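PDB 3QV2: 5-cytosine DNA methyltransferase from Entamoeba histolytica, which probably transfers methyl groups from S-adenosyl-L-methionine to carbon 5 of cytosine in tRNA or DNA, as a DNMT2-type methyltransferase. Local coordinates for residues K122-I126 and L147-Y152. Numbering follows the deposited sequence.
Sequences KPKHI and LIKNQY. With SO4 (sulfate ion), chain D.
Lys122 and Pro123 are extended, Lys124 turns (psi -17°), and His125 opens strand 125-130; they face the C-terminal end of helix 138-149, with Lys122 and Asn150 closest in register (CA to CA 8.6 Å). Lys122 (m, t, m, m) reaches over the helix end: its CE lies 3.4 Å from Asn150 O, and one water joins Lys122 NZ (2.9 Å) to Asn150 OD1 (2.7 Å), while Asn150 ND2 bonds back to Ile146 O. Pro123 O accepts a 2.6 Å hydrogen bond from Tyr152 OH (chi1 m, chi2 -88°), at the ring edge. Lys124 CA-to-CB points away; its NZ donates to O2 of a sulfate, probably from the crystallisation liquor, at 3.0 Å. Ile126 turns inward, its CD1 3.7 Å from Tyr152 CE1 and 3.8 Å from Leu147 CD2; Leu116 and Tyr112 border this apolar patch. A Schellman motif ends the helix, with Gln151 at positive phi. In this Rossmann-like domain, buried Tyr152 thus ties the turn between helix 138-149 and edge strand 153-159 to the loop entering strand 125-130, its hydroxyl satisfying a loop carbonyl.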
loop_
_atom_site.group_PDB
_atom_site.type_symbol
_atom_site.label_atom_id
_atom_site.label_comp_id
_atom_site.label_asym_id
_atom_site.label_seq_id
_atom_site.Cartn_x
_atom_site.Cartn_y
_atom_site.Cartn_z
ATOM N N LYS A 122 12.390 17.180 14.867
ATOM C CA LYS A 122 12.044 16.548 13.603
ATOM C C LYS A 122 12.026 15.038 13.788
ATOM O O LYS A 122 12.838 14.497 14.538
ATOM C CB LYS A 122 13.056 16.926 12.520
ATOM C CG LYS A 122 12.989 18.382 12.086
ATOM C CD LYS A 122 13.987 18.688 10.977
ATOM C CE LYS A 122 15.420 18.646 11.486
ATOM N NZ LYS A 122 15.710 19.756 12.437
ATOM N N PRO A 123 11.095 14.350 13.107
ATOM C CA PRO A 123 11.046 12.885 13.169
ATOM C C PRO A 123 12.376 12.288 12.728
ATOM O O PRO A 123 12.901 12.668 11.681
ATOM C CB PRO A 123 9.937 12.525 12.172
ATOM C CG PRO A 123 9.765 13.740 11.315
ATOM C CD PRO A 123 10.072 14.899 12.205
ATOM N N LYS A 124 12.919 11.375 13.524
ATOM C CA LYS A 124 14.215 10.777 13.221
ATOM C C LYS A 124 14.138 9.780 12.066
ATOM O O LYS A 124 15.159 9.420 11.483
ATOM C CB LYS A 124 14.803 10.111 14.468
ATOM C CG LYS A 124 15.047 11.076 15.619
ATOM C CD LYS A 124 15.579 10.358 16.847
ATOM C CE LYS A 124 15.799 11.328 17.997
ATOM N NZ LYS A 124 14.548 12.057 18.348
ATOM N N HIS A 125 12.927 9.337 11.745
ATOM C CA HIS A 125 12.715 8.426 10.625
ATOM C C HIS A 125 11.443 8.784 9.867
ATOM O O HIS A 125 10.403 9.049 10.471
ATOM C CB HIS A 125 12.644 6.974 11.104
ATOM C CG HIS A 125 13.912 6.481 11.731
ATOM N ND1 HIS A 125 14.211 6.682 13.062
ATOM C CD2 HIS A 125 14.958 5.800 11.210
ATOM C CE1 HIS A 125 15.386 6.145 13.332
ATOM N NE2 HIS A 125 15.863 5.604 12.226
ATOM N N ILE A 126 11.537 8.797 8.541
ATOM C CA ILE A 126 10.384 9.046 7.684
ATOM C C ILE A 126 10.300 7.989 6.591
ATOM O O ILE A 126 11.302 7.657 5.956
ATOM C CB ILE A 126 10.455 10.427 7.014
ATOM C CG1 ILE A 126 10.607 11.531 8.060
ATOM C CG2 ILE A 126 9.219 10.667 6.157
ATOM C CD1 ILE A 126 10.642 12.919 7.465
ATOM N N LEU A 147 13.506 18.117 2.710
ATOM C CA LEU A 147 14.164 17.108 3.531
ATOM C C LEU A 147 15.673 17.323 3.571
ATOM O O LEU A 147 16.287 17.268 4.636
ATOM C CB LEU A 147 13.843 15.701 3.019
ATOM C CG LEU A 147 12.405 15.221 3.234
ATOM C CD1 LEU A 147 12.174 13.879 2.559
ATOM C CD2 LEU A 147 12.092 15.139 4.719
ATOM N N ILE A 148 16.268 17.572 2.408
ATOM C CA ILE A 148 17.701 17.829 2.323
ATOM C C ILE A 148 18.093 19.054 3.142
ATOM O O ILE A 148 19.039 19.010 3.929
ATOM C CB ILE A 148 18.156 18.026 0.865
ATOM C CG1 ILE A 148 18.148 16.689 0.123
ATOM C CG2 ILE A 148 19.546 18.640 0.821
ATOM C CD1 ILE A 148 19.048 15.645 0.750
ATOM N N LYS A 149 17.357 20.144 2.952
ATOM C CA LYS A 149 17.624 21.381 3.672
ATOM C C LYS A 149 17.496 21.184 5.180
ATOM O O LYS A 149 18.146 21.876 5.963
ATOM C CB LYS A 149 16.683 22.491 3.196
ATOM C CG LYS A 149 16.845 23.805 3.944
ATOM C CD LYS A 149 15.919 24.875 3.392
ATOM C CE LYS A 149 15.989 26.146 4.226
ATOM N NZ LYS A 149 15.574 25.909 5.638
ATOM N N ASN A 150 16.661 20.232 5.584
ATOM C CA ASN A 150 16.475 19.942 7.004
ATOM C C ASN A 150 17.338 18.785 7.509
ATOM O O ASN A 150 16.997 18.130 8.495
ATOM C CB ASN A 150 14.997 19.704 7.327
ATOM C CG ASN A 150 14.181 20.982 7.296
ATOM O OD1 ASN A 150 14.053 21.676 8.305
ATOM N ND2 ASN A 150 13.627 21.304 6.133
ATOM N N GLN A 151 18.449 18.541 6.818
ATOM C CA GLN A 151 19.497 17.632 7.285
ATOM C C GLN A 151 19.144 16.143 7.236
ATOM O O GLN A 151 19.665 15.354 8.024
ATOM C CB GLN A 151 19.937 18.011 8.706
ATOM C CG GLN A 151 20.168 19.501 8.920
ATOM C CD GLN A 151 21.271 20.062 8.043
ATOM O OE1 GLN A 151 21.871 19.344 7.244
ATOM N NE2 GLN A 151 21.547 21.353 8.191
ATOM N N TYR A 152 18.271 15.759 6.310
ATOM C CA TYR A 152 17.886 14.357 6.170
ATOM C C TYR A 152 18.757 13.623 5.160
ATOM O O TYR A 152 19.198 14.201 4.167
ATOM C CB TYR A 152 16.417 14.236 5.753
ATOM C CG TYR A 152 15.430 14.357 6.892
ATOM C CD1 TYR A 152 15.039 13.239 7.619
ATOM C CD2 TYR A 152 14.883 15.583 7.234
ATOM C CE1 TYR A 152 14.135 13.342 8.660
ATOM C CE2 TYR A 152 13.978 15.698 8.272
ATOM C CZ TYR A 152 13.607 14.576 8.981
ATOM O OH TYR A 152 12.707 14.685 10.014
HETATM S S SO4 D . 12.639 10.594 21.023
HETATM O O1 SO4 D . 11.306 11.079 20.681
HETATM O O2 SO4 D . 13.206 9.847 19.904
HETATM O O3 SO4 D . 13.497 11.738 21.325
HETATM O O4 SO4 D . 12.549 9.719 22.189
HETATM O O HOH W 1 15.365 22.045 10.672
#